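Local coordinates for protein glycoside hydrolase family 5 (Aspergillus oryzae, PDB 6LA0) that hydrolyses glycosidic bonds as a secreted family 5 rutinosidase and may also act on beta-1,3-glucans, at residues 130-135 and 188-193; 134-139 and 152-157. All coordinates share one frame; numbering follows the deposited sequence.

Contact 1 and contact 2 start from the same piece of chain, sharing H134 and S135 where strand 128-133 runs out into its loop, with centres about 11 Å apart. Contact 1 is the deeper, joining the ends of two barrel strands about 7 Å from the centre of the chain. An imidazole-amide stack and two bridging waters hold it. Contact 2 lies farther out, about 17 Å from that centre, and folds the loop back on itself beside a glycan, through glycine backbone bonds and a buried indole. The two also touch directly: M189 packs on W154, and Y155 OH, hydrogen-bonded to T140 O, also comes close to T193 O, probably as a second hydrogen bond.

Contact 1 (130-135 and 188-193); sequences IVDVHS and PMNEPT
H134 and N190 meet at the C-terminal ends of adjacent strands of the family 5 TIM barrel, N190 opening the Asn-Glu-Pro signature whose glutamate is the acid/base in well-studied relatives. The amide of N190 lies over one face of the imidazole with its plane only 17° from that of the ring. Its ND2 is 3.0 Å from H134 CE1, nearer the rim than the centre. This is stacking: the N-H directions are wrong for a hydrogen bond to either ring nitrogen. The chi1 of N190 sets CG anti to its backbone N and carries the amide across to the ring, while OD1 is taken by R89. Within 130-135, H134 ND1 donates to the syn lone pair of D132 OD2 at 2.7 Å. That bond is bent (137°), with the carboxylate oxygen tilted 28° out of the ring plane. D132 OD1 stands 3.7 Å from N190 CB. Two waters stitch the backbones together, each donating to both H134 O and N190 O; the first also accepts from N190 ND2 at 2.9 Å. V133 O, buried without a hydrogen-bond donor, receives a CA-H...O contact from M189 CA at 3.2 Å. Strand 128-133 runs between strands 87-92 and 184-187, and just past the end of strand 184-187, P188 and M189 pack against helix 209-229.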
# COMPACT_ATOMS: atom_id res chain seq x y z
N ILE A 130 4.98 -4.23 -6.84
CA ILE A 130 4.93 -2.81 -6.51
C ILE A 130 5.70 -2.63 -5.20
O ILE A 130 5.29 -3.12 -4.14
CB ILE A 130 3.48 -2.30 -6.37
CG1 ILE A 130 2.74 -2.29 -7.71
CG2 ILE A 130 3.44 -0.88 -5.80
CD1 ILE A 130 1.22 -2.23 -7.57
N VAL A 131 6.84 -1.94 -5.26
CA VAL A 131 7.62 -1.66 -4.06
C VAL A 131 7.14 -0.32 -3.54
O VAL A 131 7.29 0.71 -4.21
CB VAL A 131 9.13 -1.66 -4.36
CG1 VAL A 131 9.92 -1.38 -3.09
CG2 VAL A 131 9.56 -3.00 -4.95
N ASP A 132 6.51 -0.32 -2.37
CA ASP A 132 5.83 0.86 -1.83
C ASP A 132 6.66 1.42 -0.68
O ASP A 132 6.98 0.69 0.26
CB ASP A 132 4.40 0.50 -1.42
CG ASP A 132 3.82 1.42 -0.34
OD1 ASP A 132 3.91 2.65 -0.47
OD2 ASP A 132 3.26 0.90 0.64
N VAL A 133 7.05 2.69 -0.77
CA VAL A 133 7.71 3.37 0.34
C VAL A 133 6.62 4.07 1.12
O VAL A 133 6.17 5.16 0.76
CB VAL A 133 8.80 4.34 -0.12
CG1 VAL A 133 9.57 4.86 1.10
CG2 VAL A 133 9.76 3.67 -1.14
N HIS A 134 6.18 3.41 2.20
CA HIS A 134 5.00 3.81 2.95
C HIS A 134 5.26 5.08 3.76
O HIS A 134 4.39 5.95 3.85
CB HIS A 134 4.60 2.66 3.88
CG HIS A 134 3.12 2.39 3.97
ND1 HIS A 134 2.32 2.16 2.87
CD2 HIS A 134 2.31 2.28 5.05
CE1 HIS A 134 1.08 1.93 3.27
NE2 HIS A 134 1.04 2.01 4.59
N SER A 135 6.44 5.18 4.38
CA SER A 135 6.84 6.29 5.23
C SER A 135 8.02 7.05 4.62
O SER A 135 8.79 6.50 3.82
CB SER A 135 7.20 5.79 6.65
OG SER A 135 7.87 4.55 6.58
N PRO A 188 6.84 5.83 -4.61
CA PRO A 188 7.74 6.56 -3.71
C PRO A 188 7.08 7.23 -2.51
O PRO A 188 7.79 7.87 -1.73
CB PRO A 188 8.35 7.61 -4.65
CG PRO A 188 7.21 7.92 -5.61
CD PRO A 188 6.54 6.60 -5.84
N MET A 189 5.76 7.10 -2.31
CA MET A 189 5.12 7.60 -1.09
C MET A 189 3.74 6.97 -0.99
O MET A 189 3.28 6.29 -1.91
CB MET A 189 5.02 9.13 -1.09
CG MET A 189 3.95 9.67 -2.03
SD MET A 189 4.22 11.36 -2.59
CE MET A 189 4.33 12.28 -1.06
N ASN A 190 3.08 7.22 0.14
CA ASN A 190 1.77 6.64 0.42
C ASN A 190 0.98 7.59 1.31
O ASN A 190 1.47 8.01 2.36
CB ASN A 190 1.90 5.27 1.11
CG ASN A 190 0.57 4.68 1.49
OD1 ASN A 190 -0.16 4.15 0.65
ND2 ASN A 190 0.21 4.79 2.76
N GLU A 191 -0.24 7.92 0.87
CA GLU A 191 -1.22 8.73 1.59
C GLU A 191 -0.66 9.97 2.30
O GLU A 191 -0.85 10.13 3.51
CB GLU A 191 -2.03 7.87 2.55
CG GLU A 191 -2.83 6.78 1.84
CD GLU A 191 -3.70 5.95 2.77
OE1 GLU A 191 -3.61 6.15 4.00
OE2 GLU A 191 -4.48 5.09 2.27
N PRO A 192 -0.04 10.90 1.57
CA PRO A 192 0.39 12.16 2.20
C PRO A 192 -0.81 13.05 2.51
O PRO A 192 -1.61 13.36 1.62
CB PRO A 192 1.31 12.79 1.15
CG PRO A 192 0.76 12.27 -0.16
CD PRO A 192 0.37 10.84 0.15
N THR A 193 -0.92 13.47 3.77
CA THR A 193 -1.95 14.44 4.17
C THR A 193 -1.35 15.43 5.16
O THR A 193 -0.45 15.08 5.94
CB THR A 193 -3.17 13.76 4.83
OG1 THR A 193 -2.77 13.09 6.03
CG2 THR A 193 -3.82 12.76 3.89
O HOH W 1 1.76 6.43 4.66
O HOH W 2 4.21 8.53 2.91

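Contact 2 (134-139 and 152-157); sequences HSLPGG and WGWYYN. With NAG (2-acetamido-2-deoxy-beta-D-glucopyranose), chain D.
L136 CD1 sits 3.3 Å above the ring plane of W154, displaced toward the rim, and 3.5 Å from W154 NE1. P137 O approaches the indole edge in the plane of the ring, 3.2 Å from W154 CD1. Y155 CE2 is also at that ring's edge, while W154 CE3 stands over the centre of the Y155 ring, whose own edge meets W152 O. With CG anti to its backbone N (chi1 179°), the indole of W154 is laid alongside L136, with P137 O at its edge; its NE1 is hydrogen-bonded to S164 OG of helix 158-176, and W214 and Y218 of helix 209-229 pack edge-to-face with it. The arrangement folds together the long loop that joins strand 128-133 to helix 158-176 in a beta-alpha unit of the barrel. A type II turn from L136 to G139 faces a type I turn from W152 to Y155, and their backbones come close where G138 and G153 meet, with G138 C 3.4 Å from W154 N. G139 O accepts from W154 N at 3.1 Å, a fairly straight bond (157°), whereas the bond from G153 N to G138 O is short, 2.8 Å, but weak and bent. The turn around G153 also holds the glycosylated amide: N157 ND2, covalently linked to C1 of the N-acetylglucosamine, donates to G153 O at 3.1 Å with that oxygen close to the amide plane, which helps fix the rotation of the amide. N157 OD1 meanwhile caps A160 N at the start of helix 158-176.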
# COMPACT_ATOMS: atom_id res chain seq x y z
N HIS A 134 6.18 3.41 2.20
CA HIS A 134 5.00 3.81 2.95
C HIS A 134 5.26 5.08 3.76
O HIS A 134 4.39 5.95 3.85
CB HIS A 134 4.60 2.66 3.88
CG HIS A 134 3.12 2.39 3.97
ND1 HIS A 134 2.32 2.16 2.87
CD2 HIS A 134 2.31 2.28 5.05
CE1 HIS A 134 1.08 1.93 3.27
NE2 HIS A 134 1.04 2.01 4.59
N SER A 135 6.44 5.18 4.38
CA SER A 135 6.84 6.29 5.23
C SER A 135 8.02 7.05 4.62
O SER A 135 8.79 6.50 3.82
CB SER A 135 7.20 5.79 6.65
OG SER A 135 7.87 4.55 6.58
N LEU A 136 8.13 8.33 4.96
CA LEU A 136 9.25 9.16 4.52
C LEU A 136 9.78 9.94 5.71
O LEU A 136 9.05 10.19 6.68
CB LEU A 136 8.83 10.13 3.39
CG LEU A 136 8.56 9.49 2.02
CD1 LEU A 136 8.07 10.55 1.05
CD2 LEU A 136 9.78 8.77 1.45
N PRO A 137 11.07 10.30 5.68
CA PRO A 137 11.69 11.00 6.82
C PRO A 137 10.92 12.25 7.24
O PRO A 137 10.58 13.10 6.42
CB PRO A 137 13.08 11.36 6.29
CG PRO A 137 13.38 10.30 5.26
CD PRO A 137 12.04 9.95 4.63
N GLY A 138 10.66 12.37 8.54
CA GLY A 138 9.93 13.49 9.08
C GLY A 138 8.44 13.24 9.24
O GLY A 138 7.82 13.86 10.11
N GLY A 139 7.86 12.35 8.44
CA GLY A 139 6.45 12.00 8.57
C GLY A 139 5.54 12.74 7.59
O GLY A 139 5.55 13.98 7.56
N TRP A 152 4.32 15.30 11.14
CA TRP A 152 4.10 15.89 9.82
C TRP A 152 5.35 16.62 9.33
O TRP A 152 5.23 17.52 8.49
CB TRP A 152 2.93 16.88 9.82
CG TRP A 152 1.56 16.32 9.84
CD1 TRP A 152 0.77 16.04 8.76
CD2 TRP A 152 0.76 16.06 11.00
NE1 TRP A 152 -0.46 15.58 9.18
CE2 TRP A 152 -0.49 15.58 10.55
CE3 TRP A 152 0.99 16.16 12.37
CZ2 TRP A 152 -1.50 15.21 11.43
CZ3 TRP A 152 -0.01 15.80 13.24
CH2 TRP A 152 -1.25 15.33 12.76
N GLY A 153 6.53 16.28 9.85
CA GLY A 153 7.75 17.02 9.62
C GLY A 153 8.36 16.91 8.24
O GLY A 153 9.34 17.60 7.96
N TRP A 154 7.81 16.05 7.38
CA TRP A 154 8.35 15.89 6.03
C TRP A 154 8.15 17.15 5.19
O TRP A 154 9.03 17.51 4.39
CB TRP A 154 7.67 14.69 5.36
CG TRP A 154 8.10 14.40 3.95
CD1 TRP A 154 9.25 13.79 3.56
CD2 TRP A 154 7.37 14.70 2.75
NE1 TRP A 154 9.29 13.67 2.20
CE2 TRP A 154 8.15 14.23 1.67
CE3 TRP A 154 6.13 15.30 2.48
CZ2 TRP A 154 7.73 14.35 0.35
CZ3 TRP A 154 5.72 15.42 1.17
CH2 TRP A 154 6.51 14.94 0.12
N TYR A 155 7.03 17.85 5.38
CA TYR A 155 6.66 18.96 4.52
C TYR A 155 7.64 20.13 4.67
O TYR A 155 8.00 20.52 5.78
CB TYR A 155 5.22 19.41 4.83
CG TYR A 155 4.21 18.36 4.45
CD1 TYR A 155 3.81 17.39 5.37
CD2 TYR A 155 3.68 18.31 3.17
CE1 TYR A 155 2.90 16.41 5.02
CE2 TYR A 155 2.76 17.32 2.80
CZ TYR A 155 2.38 16.37 3.75
OH TYR A 155 1.48 15.37 3.42
N TYR A 156 8.06 20.69 3.52
CA TYR A 156 8.84 21.92 3.43
C TYR A 156 10.24 21.79 4.03
O TYR A 156 10.92 22.78 4.26
CB TYR A 156 8.08 23.09 4.09
CG TYR A 156 6.56 23.02 3.90
CD1 TYR A 156 6.00 23.06 2.63
CD2 TYR A 156 5.71 22.90 4.99
CE1 TYR A 156 4.62 23.00 2.45
CE2 TYR A 156 4.33 22.83 4.83
CZ TYR A 156 3.79 22.88 3.56
OH TYR A 156 2.42 22.81 3.41
N ASN A 157 10.68 20.55 4.26
CA ASN A 157 11.88 20.24 5.04
C ASN A 157 12.94 19.76 4.05
O ASN A 157 12.86 18.64 3.55
CB ASN A 157 11.53 19.19 6.09
CG ASN A 157 12.70 18.76 6.96
OD1 ASN A 157 13.87 18.88 6.59
ND2 ASN A 157 12.37 18.24 8.13
C1 NAG D . 13.33 17.73 9.07
C2 NAG D . 12.75 17.77 10.50
C3 NAG D . 13.63 16.99 11.48
C4 NAG D . 13.93 15.60 10.94
C5 NAG D . 14.55 15.72 9.55
C6 NAG D . 14.87 14.39 8.93
C7 NAG D . 11.41 19.70 11.23
C8 NAG D . 11.45 21.13 11.69
N2 NAG D . 12.60 19.15 10.95
O3 NAG D . 12.97 16.88 12.74
O4 NAG D . 14.85 14.92 11.80
O5 NAG D . 13.60 16.37 8.70
O6 NAG D . 13.94 13.41 9.33
O7 NAG D . 10.36 19.08 11.13